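Local coordinates for Nitrate/nitrite binding protein NrtA (Synechocystis sp., PDB 2G29), which binds nitrate as the solute-binding component of the NrtABCD ABC transporter, which takes up nitrate and probably nitrite, at residues A29-T34 with P253-A258; L48-E53 with C280-K285; V158-P163 with F186-V191; E212-Q217 with F289-E294. All blocks are in the same frame, centred on the assembly; numbering follows the deposited sequence.

Interaction 1: A29-T34 with P253-A258; sequences APEVTT and PKAAKA
This is a surface contact in which the loop before strand 36-39 meets the start of helix 253-271, and its polar part is carried by one carboxylate. Glu31 lets CG lie anti to its carbonyl carbon, then bends at chi2 (85°), so that the nearly flat end group comes up crosswise to Pro253 and Lys254. Each oxygen takes one backbone N-H of the first turn through its syn lone pair: OE2 accepts from Lys254 N at 2.8 Å, close to straight at 163°, and OE1 accepts from Ala255 N at 2.9 Å, more bent at 150°. Two bonds from consecutive amides fix the rotation of the carboxylate, and the positive end of the helix dipole would probably steady its negative charge. OE2 also sits 3.1 Å from Pro253 CD. The aliphatic chain of Lys254 runs on, extended, past the loop, its CD 3.3 Å from Ala29 O, while NZ stays out of contact with Glu31. Next to the carboxylate the contact turns apolar: Pro30 CB rests 3.7 Å from Ala255 CB. Val32 O is buried here without a polar partner. Pro30 and Ala255 both touch Met62, in the loop between helix 56-59 and strand 66-69. On the helix side Ala255 leans on Trp248 of helix 246-251, while Thr33 and Thr34 bond to Asp64 just before the chain enters strand 36-39.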
loop_
_atom_site.group_PDB
_atom_site.type_symbol
_atom_site.label_atom_id
_atom_site.label_comp_id
_atom_site.label_asym_id
_atom_site.label_seq_id
_atom_site.Cartn_x
_atom_site.Cartn_y
_atom_site.Cartn_z
ATOM N N ALA A 29 17.455 -25.663 4.584
ATOM C CA ALA A 29 16.840 -25.182 5.819
ATOM C C ALA A 29 17.177 -23.747 6.156
ATOM O O ALA A 29 18.299 -23.283 5.940
ATOM C CB ALA A 29 17.234 -26.093 6.996
ATOM N N PRO A 30 16.186 -23.009 6.676
ATOM C CA PRO A 30 16.469 -21.616 7.028
ATOM C C PRO A 30 17.600 -21.520 8.039
ATOM O O PRO A 30 17.730 -22.382 8.920
ATOM C CB PRO A 30 15.137 -21.125 7.604
ATOM C CG PRO A 30 14.461 -22.354 8.084
ATOM C CD PRO A 30 14.793 -23.360 6.984
ATOM N N GLU A 31 18.413 -20.471 7.917
ATOM C CA GLU A 31 19.543 -20.225 8.810
ATOM C C GLU A 31 19.033 -19.826 10.205
ATOM O O GLU A 31 19.695 -20.052 11.220
ATOM C CB GLU A 31 20.434 -19.108 8.242
ATOM C CG GLU A 31 21.023 -19.358 6.841
ATOM C CD GLU A 31 20.065 -18.949 5.713
ATOM O OE1 GLU A 31 18.895 -18.605 6.015
ATOM O OE2 GLU A 31 20.483 -18.980 4.530
ATOM N N VAL A 32 17.852 -19.218 10.235
ATOM C CA VAL A 32 17.218 -18.794 11.475
ATOM C C VAL A 32 15.761 -19.170 11.368
ATOM O O VAL A 32 15.226 -19.264 10.268
ATOM C CB VAL A 32 17.329 -17.278 11.692
ATOM C CG1 VAL A 32 16.540 -16.875 12.921
ATOM C CG2 VAL A 32 18.786 -16.874 11.857
ATOM N N THR A 33 15.125 -19.399 12.517
ATOM C CA THR A 33 13.738 -19.803 12.566
ATOM C C THR A 33 12.795 -18.685 12.974
ATOM O O THR A 33 11.598 -18.911 13.129
ATOM C CB THR A 33 13.531 -20.976 13.548
ATOM O OG1 THR A 33 13.956 -20.580 14.855
ATOM C CG2 THR A 33 14.343 -22.190 13.096
ATOM N N THR A 34 13.347 -17.489 13.141
ATOM C CA THR A 34 12.539 -16.333 13.520
ATOM C C THR A 34 12.886 -15.126 12.655
ATOM O O THR A 34 13.929 -15.076 12.024
ATOM C CB THR A 34 12.786 -15.925 15.001
ATOM O OG1 THR A 34 11.802 -14.961 15.418
ATOM C CG2 THR A 34 14.164 -15.329 15.177
ATOM N N PRO A 253 19.722 -16.051 3.277
ATOM C CA PRO A 253 18.988 -16.311 2.035
ATOM C C PRO A 253 17.993 -17.457 2.047
ATOM O O PRO A 253 16.948 -17.386 1.406
ATOM C CB PRO A 253 20.097 -16.459 0.990
ATOM C CG PRO A 253 21.258 -16.997 1.793
ATOM C CD PRO A 253 21.174 -16.272 3.118
ATOM N N LYS A 254 18.299 -18.510 2.797
ATOM C CA LYS A 254 17.376 -19.619 2.852
ATOM C C LYS A 254 16.127 -19.269 3.669
ATOM O O LYS A 254 15.013 -19.670 3.313
ATOM C CB LYS A 254 18.077 -20.855 3.424
ATOM C CG LYS A 254 19.236 -21.360 2.559
ATOM C CD LYS A 254 20.140 -22.298 3.349
ATOM C CE LYS A 254 21.382 -22.683 2.542
ATOM N NZ LYS A 254 22.370 -23.414 3.413
ATOM N N ALA A 255 16.306 -18.528 4.763
ATOM C CA ALA A 255 15.165 -18.111 5.586
ATOM C C ALA A 255 14.339 -17.091 4.794
ATOM O O ALA A 255 13.114 -17.101 4.866
ATOM C CB ALA A 255 15.639 -17.486 6.900
ATOM N N ALA A 256 14.992 -16.223 4.025
ATOM C CA ALA A 256 14.222 -15.251 3.236
ATOM C C ALA A 256 13.373 -15.969 2.173
ATOM O O ALA A 256 12.261 -15.555 1.875
ATOM C CB ALA A 256 15.164 -14.250 2.571
ATOM N N LYS A 257 13.884 -17.080 1.629
ATOM C CA LYS A 257 13.117 -17.829 0.637
ATOM C C LYS A 257 11.933 -18.512 1.334
ATOM O O LYS A 257 10.806 -18.551 0.815
ATOM C CB LYS A 257 14.010 -18.865 -0.067
ATOM C CG LYS A 257 13.271 -19.632 -1.163
ATOM C CD LYS A 257 14.190 -20.678 -1.825
ATOM C CE LYS A 257 13.601 -21.206 -3.120
ATOM N NZ LYS A 257 14.536 -22.224 -3.742
ATOM N N ALA A 258 12.188 -19.017 2.543
ATOM C CA ALA A 258 11.151 -19.671 3.316
ATOM C C ALA A 258 10.028 -18.693 3.688
ATOM O O ALA A 258 8.842 -19.021 3.554
ATOM C CB ALA A 258 11.764 -20.321 4.563
#

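Interaction 2: L48-E53 with C280-K285; sequences LIIAKE and CQILSK
Ile282 is the bump here, and the hollow it enters is bounded by Ile49, Ile50 and Glu53, three residues on one side of helix 46-53. The two helical segments cross almost square, at 96°, with their axes 10.7 Å apart at closest approach, so only a small patch of each meets the other. Both branches of Ile282 are used. Its CG2, anti to the backbone N, goes between Glu53 and Ile49: it lies 3.7 Å from Glu53 CG, the two side chains meeting tip to tip, and 4.3 Å from Ile49 CG2. The other branch ends in CD1, which runs into Ile50 CD1 at 3.4 Å, tighter than usual for two methyl carbons, the side chains crossing at about a right angle. Beside this bump, Leu283 swings CD2 across to Ile49 CG2, 4.0 Å away. Helix 46-53 follows strand 36-39 in the chain, a strand of the five-stranded sheet with order 2-1-3-5-4 expected of type II periplasmic binding proteins, and helix 276-284 packs across helix 46-53. Ile50 is further enclosed by Phe56 and by Trp269 and Cys270 of helix 253-271. Ile49 also touches Trp288, whose NE1 bonds to Glu53 OE1; that bond holds the carboxylate end while Glu53 CG packs on Ile282. Lys285 NZ stands 4.6 Å from Glu53 OE2, not in contact, and may attract it weakly.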
loop_
_atom_site.group_PDB
_atom_site.type_symbol
_atom_site.label_atom_id
_atom_site.label_comp_id
_atom_site.label_asym_id
_atom_site.label_seq_id
_atom_site.Cartn_x
_atom_site.Cartn_y
_atom_site.Cartn_z
ATOM N N LEU A 48 0.545 -11.398 5.735
ATOM C CA LEU A 48 1.543 -11.601 6.774
ATOM C C LEU A 48 0.939 -12.191 8.058
ATOM O O LEU A 48 1.583 -13.013 8.737
ATOM C CB LEU A 48 2.270 -10.298 7.128
ATOM C CG LEU A 48 3.119 -9.670 6.022
ATOM C CD1 LEU A 48 4.073 -8.688 6.674
ATOM C CD2 LEU A 48 3.908 -10.723 5.248
ATOM N N ILE A 49 -0.293 -11.791 8.367
ATOM C CA ILE A 49 -1.000 -12.253 9.565
ATOM C C ILE A 49 -1.478 -13.684 9.364
ATOM O O ILE A 49 -1.261 -14.535 10.240
ATOM C CB ILE A 49 -2.170 -11.287 9.863
ATOM C CG1 ILE A 49 -1.608 -9.964 10.424
ATOM C CG2 ILE A 49 -3.115 -11.903 10.890
ATOM C CD1 ILE A 49 -0.592 -9.257 9.589
ATOM N N ILE A 50 -2.091 -13.947 8.217
ATOM C CA ILE A 50 -2.585 -15.306 7.889
ATOM C C ILE A 50 -1.397 -16.276 7.814
ATOM O O ILE A 50 -1.514 -17.457 8.185
ATOM C CB ILE A 50 -3.382 -15.294 6.559
ATOM C CG1 ILE A 50 -4.802 -14.787 6.811
ATOM C CG2 ILE A 50 -3.494 -16.700 5.945
ATOM C CD1 ILE A 50 -5.550 -15.539 7.843
ATOM N N ALA A 51 -0.247 -15.826 7.349
ATOM C CA ALA A 51 0.900 -16.738 7.310
ATOM C C ALA A 51 1.216 -17.246 8.726
ATOM O O ALA A 51 1.708 -18.360 8.890
ATOM C CB ALA A 51 2.113 -16.055 6.716
ATOM N N LYS A 52 0.955 -16.436 9.744
ATOM C CA LYS A 52 1.181 -16.874 11.125
ATOM C C LYS A 52 -0.038 -17.696 11.587
ATOM O O LYS A 52 0.103 -18.856 11.979
ATOM C CB LYS A 52 1.371 -15.665 12.062
ATOM C CG LYS A 52 1.694 -16.035 13.524
ATOM C CD LYS A 52 3.064 -16.685 13.621
ATOM C CE LYS A 52 3.465 -16.931 15.061
ATOM N NZ LYS A 52 4.863 -17.476 15.136
ATOM N N GLU A 53 -1.231 -17.115 11.514
ATOM C CA GLU A 53 -2.439 -17.802 11.987
ATOM C C GLU A 53 -2.758 -19.152 11.352
ATOM O O GLU A 53 -3.296 -20.039 12.030
ATOM C CB GLU A 53 -3.655 -16.885 11.820
ATOM C CG GLU A 53 -3.732 -15.741 12.827
ATOM C CD GLU A 53 -4.345 -16.152 14.170
ATOM O OE1 GLU A 53 -4.422 -15.299 15.064
ATOM O OE2 GLU A 53 -4.754 -17.320 14.328
ATOM N N CYS A 280 -11.422 -12.250 7.550
ATOM C CA CYS A 280 -11.897 -11.085 8.255
ATOM C C CYS A 280 -12.206 -11.359 9.724
ATOM O O CYS A 280 -12.052 -10.468 10.569
ATOM C CB CYS A 280 -13.091 -10.491 7.515
ATOM S SG CYS A 280 -12.580 -9.765 5.896
ATOM N N GLN A 281 -12.667 -12.567 10.050
ATOM C CA GLN A 281 -12.878 -12.876 11.478
ATOM C C GLN A 281 -11.535 -12.810 12.212
ATOM O O GLN A 281 -11.438 -12.303 13.327
ATOM C CB GLN A 281 -13.427 -14.277 11.675
ATOM C CG GLN A 281 -14.823 -14.464 11.158
ATOM C CD GLN A 281 -15.252 -15.911 11.341
ATOM O OE1 GLN A 281 -14.483 -16.828 11.058
ATOM N NE2 GLN A 281 -16.474 -16.119 11.825
ATOM N N ILE A 282 -10.496 -13.343 11.569
ATOM C CA ILE A 282 -9.159 -13.332 12.132
ATOM C C ILE A 282 -8.659 -11.899 12.274
ATOM O O ILE A 282 -8.234 -11.508 13.354
ATOM C CB ILE A 282 -8.187 -14.148 11.245
ATOM C CG1 ILE A 282 -8.534 -15.645 11.306
ATOM C CG2 ILE A 282 -6.749 -13.982 11.737
ATOM C CD1 ILE A 282 -7.791 -16.500 10.246
ATOM N N LEU A 283 -8.760 -11.103 11.207
ATOM C CA LEU A 283 -8.275 -9.728 11.301
ATOM C C LEU A 283 -9.019 -8.898 12.354
ATOM O O LEU A 283 -8.449 -8.013 12.994
ATOM C CB LEU A 283 -8.398 -9.045 9.939
ATOM C CG LEU A 283 -7.614 -9.738 8.809
ATOM C CD1 LEU A 283 -7.833 -9.016 7.495
ATOM C CD2 LEU A 283 -6.116 -9.809 9.163
ATOM N N SER A 284 -10.300 -9.197 12.541
ATOM C CA SER A 284 -11.119 -8.448 13.472
ATOM C C SER A 284 -10.754 -8.605 14.949
ATOM O O SER A 284 -10.981 -7.704 15.744
ATOM C CB SER A 284 -12.596 -8.837 13.243
ATOM O OG SER A 284 -13.445 -8.202 14.187
ATOM N N LYS A 285 -10.172 -9.753 15.279
ATOM C CA LYS A 285 -9.836 -10.102 16.655
ATOM C C LYS A 285 -8.954 -9.099 17.363
ATOM O O LYS A 285 -8.157 -8.375 16.750
ATOM C CB LYS A 285 -9.156 -11.490 16.713
ATOM C CG LYS A 285 -9.957 -12.617 16.068
ATOM C CD LYS A 285 -9.232 -13.970 16.141
ATOM C CE LYS A 285 -9.935 -15.021 15.256
ATOM N NZ LYS A 285 -9.178 -16.324 15.166
#

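Interaction 3: V158-P163 with F186-V191; sequences VAMTFP and FSTIVV
Strands 158-160 and 187-190 run parallel, Val158 facing Thr188, Ala159 facing Ile189 and Met160 facing Val190. Four backbone hydrogen bonds join them, three of them running nearly along the carbonyl axis. Met160 is the side chain to follow. From CB, chi1 (45°) puts CG in the crowded place between the backbone N and the carbonyl carbon, 3.8 Å from Ile189 O. A second bend, chi2 at 72°, folds the chain over the neighbouring strand, and SD comes 3.8 Å from Ile189 O, with Val190 CG2 also near. The tip, CE, reaches Val190 CG2 at 3.7 Å and, on its other flank, Thr188 OG1 at 3.8 Å; that hydroxyl is bonded to Arg172. An alanine here would probably leave Val190 CG2 with Pro163 as its cover from this segment and strip the methyl packing from Thr188. On the same face Val158 CG2 meets Phe186 CD1 at 3.6 Å, with Thr188 CG2 lying at the edge of that ring. On the other face Ala159 CB packs against Val191 CG2, 3.7 Å away, and Ile189 CG1. The C-terminal end of strand 157-160 runs into Thr161, which touches His167 and whose side chain is about 3 Å from a bound nitrate. Helix 166-177 links the two strands, making a beta-alpha-beta crossover at the sheet edge, with the nitrate site at the end of its first strand.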
loop_
_atom_site.group_PDB
_atom_site.type_symbol
_atom_site.label_atom_id
_atom_site.label_comp_id
_atom_site.label_asym_id
_atom_site.label_seq_id
_atom_site.Cartn_x
_atom_site.Cartn_y
_atom_site.Cartn_z
ATOM N N VAL A 158 -5.175 18.027 3.781
ATOM C CA VAL A 158 -5.661 16.726 3.335
ATOM C C VAL A 158 -4.674 15.732 3.973
ATOM O O VAL A 158 -3.446 15.960 3.985
ATOM C CB VAL A 158 -5.698 16.571 1.814
ATOM C CG1 VAL A 158 -6.565 17.681 1.203
ATOM C CG2 VAL A 158 -4.333 16.601 1.254
ATOM N N ALA A 159 -5.189 14.646 4.534
ATOM C CA ALA A 159 -4.292 13.707 5.212
ATOM C C ALA A 159 -3.919 12.495 4.386
ATOM O O ALA A 159 -4.747 11.930 3.659
ATOM C CB ALA A 159 -4.917 13.220 6.524
ATOM N N MET A 160 -2.651 12.115 4.510
ATOM C CA MET A 160 -2.116 10.934 3.855
ATOM C C MET A 160 -1.285 10.219 4.912
ATOM O O MET A 160 -1.212 10.650 6.070
ATOM C CB MET A 160 -1.371 11.265 2.568
ATOM C CG MET A 160 -0.406 12.433 2.612
ATOM S SD MET A 160 1.091 12.021 3.558
ATOM C CE MET A 160 2.038 13.597 3.412
ATOM N N THR A 161 -0.675 9.103 4.525
ATOM C CA THR A 161 -0.080 8.221 5.521
ATOM C C THR A 161 1.429 8.259 5.755
ATOM O O THR A 161 1.899 7.692 6.730
ATOM C CB THR A 161 -0.471 6.794 5.134
ATOM O OG1 THR A 161 0.072 6.535 3.852
ATOM C CG2 THR A 161 -1.976 6.635 5.071
ATOM N N PHE A 162 2.163 8.888 4.852
ATOM C CA PHE A 162 3.612 8.969 4.930
ATOM C C PHE A 162 4.034 9.802 3.743
ATOM O O PHE A 162 3.532 9.583 2.632
ATOM C CB PHE A 162 4.272 7.575 4.788
ATOM C CG PHE A 162 5.744 7.576 5.114
ATOM C CD1 PHE A 162 6.170 7.669 6.438
ATOM C CD2 PHE A 162 6.689 7.567 4.094
ATOM C CE1 PHE A 162 7.532 7.744 6.747
ATOM C CE2 PHE A 162 8.065 7.645 4.398
ATOM C CZ PHE A 162 8.478 7.730 5.710
ATOM N N PRO A 163 4.970 10.749 3.930
ATOM C CA PRO A 163 5.375 11.564 2.767
ATOM C C PRO A 163 6.081 10.763 1.697
ATOM O O PRO A 163 7.081 10.119 1.967
ATOM C CB PRO A 163 6.279 12.651 3.376
ATOM C CG PRO A 163 6.035 12.565 4.900
ATOM C CD PRO A 163 5.721 11.093 5.160
ATOM N N PHE A 186 -4.136 23.511 -1.033
ATOM C CA PHE A 186 -4.241 22.674 0.164
ATOM C C PHE A 186 -2.843 22.269 0.575
ATOM O O PHE A 186 -1.891 22.451 -0.195
ATOM C CB PHE A 186 -5.063 21.414 -0.118
ATOM C CG PHE A 186 -4.430 20.507 -1.106
ATOM C CD1 PHE A 186 -3.582 19.471 -0.698
ATOM C CD2 PHE A 186 -4.629 20.716 -2.469
ATOM C CE1 PHE A 186 -2.949 18.677 -1.626
ATOM C CE2 PHE A 186 -3.999 19.920 -3.417
ATOM C CZ PHE A 186 -3.141 18.881 -2.978
ATOM N N SER A 187 -2.721 21.747 1.790
ATOM C CA SER A 187 -1.435 21.252 2.300
ATOM C C SER A 187 -1.672 19.809 2.723
ATOM O O SER A 187 -2.770 19.474 3.182
ATOM C CB SER A 187 -0.979 22.032 3.541
ATOM O OG SER A 187 -0.844 23.416 3.273
ATOM N N THR A 188 -0.657 18.958 2.545
ATOM C CA THR A 188 -0.779 17.580 2.983
ATOM C C THR A 188 -0.258 17.471 4.404
ATOM O O THR A 188 0.646 18.216 4.820
ATOM C CB THR A 188 0.008 16.583 2.070
ATOM O OG1 THR A 188 1.355 17.022 1.914
ATOM C CG2 THR A 188 -0.669 16.423 0.714
ATOM N N ILE A 189 -0.873 16.586 5.185
ATOM C CA ILE A 189 -0.418 16.311 6.550
ATOM C C ILE A 189 -0.361 14.795 6.683
ATOM O O ILE A 189 -1.051 14.083 5.948
ATOM C CB ILE A 189 -1.349 16.873 7.662
ATOM C CG1 ILE A 189 -2.775 16.309 7.576
ATOM C CG2 ILE A 189 -1.382 18.409 7.565
ATOM C CD1 ILE A 189 -3.623 16.660 8.837
ATOM N N VAL A 190 0.466 14.304 7.604
ATOM C CA VAL A 190 0.567 12.861 7.843
ATOM C C VAL A 190 -0.244 12.467 9.069
ATOM O O VAL A 190 -0.102 13.096 10.117
ATOM C CB VAL A 190 2.020 12.464 8.128
ATOM C CG1 VAL A 190 2.098 10.972 8.471
ATOM C CG2 VAL A 190 2.895 12.771 6.926
ATOM N N VAL A 191 -1.074 11.424 8.931
ATOM C CA VAL A 191 -1.839 10.881 10.054
ATOM C C VAL A 191 -1.658 9.343 9.992
ATOM O O VAL A 191 -1.816 8.739 8.923
ATOM C CB VAL A 191 -3.381 11.205 9.949
ATOM C CG1 VAL A 191 -4.134 10.538 11.087
ATOM C CG2 VAL A 191 -3.611 12.731 9.999
#

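Interaction 4: E212-Q217 with F289-E294; sequences EPWPLQ and FKVPFE
Gln217 NE2 is gripped by one hydrogen bond, to OD2 of Asp295, the residue after segment 289-294, and is otherwise met here by carbon: Val291 CG1 at 4.2 Å and Pro292 CD at 4.3 Å. The Gln217 chain is extended, CG anti to the backbone N, and its amide is turned so that OE1 lies in plane at the edge of the Trp214 ring. The apolar work falls to Val291, whose two methyls split between partners. CG2 comes obliquely against the six-membered end of the Trp214 indole, 3.6 Å from CH2, while CG1 meets Pro213 CG at 4.1 Å. Pro213, preceded by a cis peptide bond, is the N-cap of helix 214-221, and its CG also stands over the centre of the Trp214 ring, so the ring has proline over one face and meets the valine methyl obliquely. The helix begins three residues after Gly211, a nitrate-binding residue at the end of strand 207-211, and the Trp214 side chain is about 5 Å from the bound nitrate. Trp214 NE1 bonds to Ala41 O, next to strand 36-39 of the other five-stranded sheet, consistent with a bond between the two domains. A glycine in place of Val291 would probably loosen Trp214 and Pro213 together, since both of its methyls would be gone. At the helix start, Phe289 CE1 brushes Pro213 CD at 4.5 Å. Farther along the helix, Leu216 CD2 touches Glu294 O at 3.5 Å.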
loop_
_atom_site.group_PDB
_atom_site.type_symbol
_atom_site.label_atom_id
_atom_site.label_comp_id
_atom_site.label_asym_id
_atom_site.label_seq_id
_atom_site.Cartn_x
_atom_site.Cartn_y
_atom_site.Cartn_z
ATOM N N GLU A 212 -8.101 0.067 3.432
ATOM C CA GLU A 212 -9.141 -0.621 4.197
ATOM C C GLU A 212 -8.502 -1.103 5.510
ATOM O O GLU A 212 -7.312 -1.454 5.554
ATOM C CB GLU A 212 -9.673 -1.815 3.415
ATOM C CG GLU A 212 -10.378 -1.508 2.078
ATOM C CD GLU A 212 -11.656 -0.652 2.182
ATOM O OE1 GLU A 212 -12.140 -0.359 3.311
ATOM O OE2 GLU A 212 -12.193 -0.314 1.104
ATOM N N PRO A 213 -9.301 -1.267 6.560
ATOM C CA PRO A 213 -10.758 -1.073 6.656
ATOM C C PRO A 213 -11.233 0.348 6.955
ATOM O O PRO A 213 -12.433 0.579 7.114
ATOM C CB PRO A 213 -11.113 -2.016 7.806
ATOM C CG PRO A 213 -9.963 -1.723 8.801
ATOM C CD PRO A 213 -8.733 -1.734 7.851
ATOM N N TRP A 214 -10.324 1.317 6.973
ATOM C CA TRP A 214 -10.740 2.640 7.425
ATOM C C TRP A 214 -11.731 3.412 6.570
ATOM O O TRP A 214 -12.539 4.160 7.134
ATOM C CB TRP A 214 -9.461 3.426 7.836
ATOM C CG TRP A 214 -8.546 2.589 8.717
ATOM C CD1 TRP A 214 -7.356 2.009 8.332
ATOM C CD2 TRP A 214 -8.783 2.131 10.074
ATOM N NE1 TRP A 214 -6.844 1.243 9.343
ATOM C CE2 TRP A 214 -7.697 1.302 10.422
ATOM C CE3 TRP A 214 -9.811 2.341 11.012
ATOM C CZ2 TRP A 214 -7.594 0.682 11.682
ATOM C CZ3 TRP A 214 -9.718 1.721 12.272
ATOM C CH2 TRP A 214 -8.614 0.907 12.589
ATOM N N PRO A 215 -11.724 3.225 5.227
ATOM C CA PRO A 215 -12.717 3.954 4.415
ATOM C C PRO A 215 -14.119 3.446 4.789
ATOM O O PRO A 215 -15.033 4.219 4.957
ATOM C CB PRO A 215 -12.339 3.561 2.985
ATOM C CG PRO A 215 -10.798 3.416 3.083
ATOM C CD PRO A 215 -10.672 2.627 4.380
ATOM N N LEU A 216 -14.291 2.133 4.909
ATOM C CA LEU A 216 -15.618 1.635 5.250
ATOM C C LEU A 216 -15.987 2.028 6.673
ATOM O O LEU A 216 -17.155 2.341 6.940
ATOM C CB LEU A 216 -15.694 0.113 5.072
ATOM C CG LEU A 216 -17.064 -0.525 5.461
ATOM C CD1 LEU A 216 -18.239 0.152 4.763
ATOM C CD2 LEU A 216 -17.057 -1.990 5.070
ATOM N N GLN A 217 -15.021 2.039 7.603
ATOM C CA GLN A 217 -15.363 2.409 8.953
ATOM C C GLN A 217 -15.838 3.861 8.967
ATOM O O GLN A 217 -16.732 4.227 9.713
ATOM C CB GLN A 217 -14.163 2.236 9.877
ATOM C CG GLN A 217 -14.513 2.706 11.293
ATOM C CD GLN A 217 -13.447 2.383 12.307
ATOM O OE1 GLN A 217 -12.633 3.239 12.664
ATOM N NE2 GLN A 217 -13.430 1.132 12.765
ATOM N N PHE A 289 -6.512 -6.489 14.494
ATOM C CA PHE A 289 -6.957 -5.101 14.295
ATOM C C PHE A 289 -7.854 -4.556 15.393
ATOM O O PHE A 289 -7.901 -3.338 15.587
ATOM C CB PHE A 289 -7.759 -4.921 12.989
ATOM C CG PHE A 289 -7.011 -5.269 11.724
ATOM C CD1 PHE A 289 -7.691 -5.255 10.508
ATOM C CD2 PHE A 289 -5.665 -5.629 11.738
ATOM C CE1 PHE A 289 -7.046 -5.600 9.303
ATOM C CE2 PHE A 289 -5.021 -5.971 10.543
ATOM C CZ PHE A 289 -5.719 -5.955 9.342
ATOM N N LYS A 290 -8.592 -5.444 16.067
ATOM C CA LYS A 290 -9.556 -5.009 17.080
ATOM C C LYS A 290 -10.513 -3.988 16.394
ATOM O O LYS A 290 -10.734 -2.873 16.886
ATOM C CB LYS A 290 -8.824 -4.366 18.266
ATOM C CG LYS A 290 -9.718 -4.074 19.435
ATOM C CD LYS A 290 -10.620 -5.237 19.713
ATOM C CE LYS A 290 -11.586 -4.911 20.839
ATOM N NZ LYS A 290 -12.675 -5.937 20.926
ATOM N N VAL A 291 -11.084 -4.421 15.271
ATOM C CA VAL A 291 -11.986 -3.621 14.435
ATOM C C VAL A 291 -13.247 -4.452 14.167
ATOM O O VAL A 291 -13.136 -5.639 13.927
ATOM C CB VAL A 291 -11.277 -3.305 13.060
ATOM C CG1 VAL A 291 -12.270 -2.802 12.028
ATOM C CG2 VAL A 291 -10.149 -2.261 13.263
ATOM N N PRO A 292 -14.437 -3.850 14.253
ATOM C CA PRO A 292 -15.658 -4.632 13.983
ATOM C C PRO A 292 -15.570 -5.371 12.645
ATOM O O PRO A 292 -15.117 -4.793 11.656
ATOM C CB PRO A 292 -16.778 -3.581 13.985
ATOM C CG PRO A 292 -16.037 -2.234 13.948
ATOM C CD PRO A 292 -14.749 -2.470 14.648
ATOM N N PHE A 293 -16.020 -6.637 12.626
ATOM C CA PHE A 293 -16.055 -7.464 11.409
ATOM C C PHE A 293 -16.777 -6.725 10.260
ATOM O O PHE A 293 -16.358 -6.778 9.091
ATOM C CB PHE A 293 -16.799 -8.777 11.757
ATOM C CG PHE A 293 -16.929 -9.746 10.620
ATOM C CD1 PHE A 293 -15.878 -10.603 10.287
ATOM C CD2 PHE A 293 -18.128 -9.823 9.889
ATOM C CE1 PHE A 293 -16.016 -11.539 9.233
ATOM C CE2 PHE A 293 -18.274 -10.745 8.840
ATOM C CZ PHE A 293 -17.200 -11.610 8.512
ATOM N N GLU A 294 -17.845 -6.003 10.621
ATOM C CA GLU A 294 -18.642 -5.246 9.663
ATOM C C GLU A 294 -17.904 -4.139 8.903
ATOM O O GLU A 294 -18.346 -3.716 7.846
ATOM C CB GLU A 294 -19.862 -4.629 10.362
ATOM C CG GLU A 294 -20.982 -5.642 10.692
ATOM C CD GLU A 294 -20.663 -6.569 11.839
ATOM O OE1 GLU A 294 -21.356 -7.613 11.932
ATOM O OE2 GLU A 294 -19.764 -6.290 12.672
#

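Interaction 1 lies at the surface, interactions 2 and 4 are buried, and interaction 3 is partly so. Their chemistry follows: charged carboxylate against helix amides in 1, hydrocarbon packing in 2 and 4, and a backbone ladder in 3. Helices 253-271 and 276-284, which enter interactions 1 and 2, are consecutive in the chain. Interactions 2 and 4 touch directly: Ser284 OG lies 2.6 Å from Val291 O and Leu283 O 2.9 Å from Phe289 N, both probably hydrogen bonds. Interaction 3 stands apart from the rest, in the sheet that also supplies strand 207-211, the strand leading into the helix start of interaction 4.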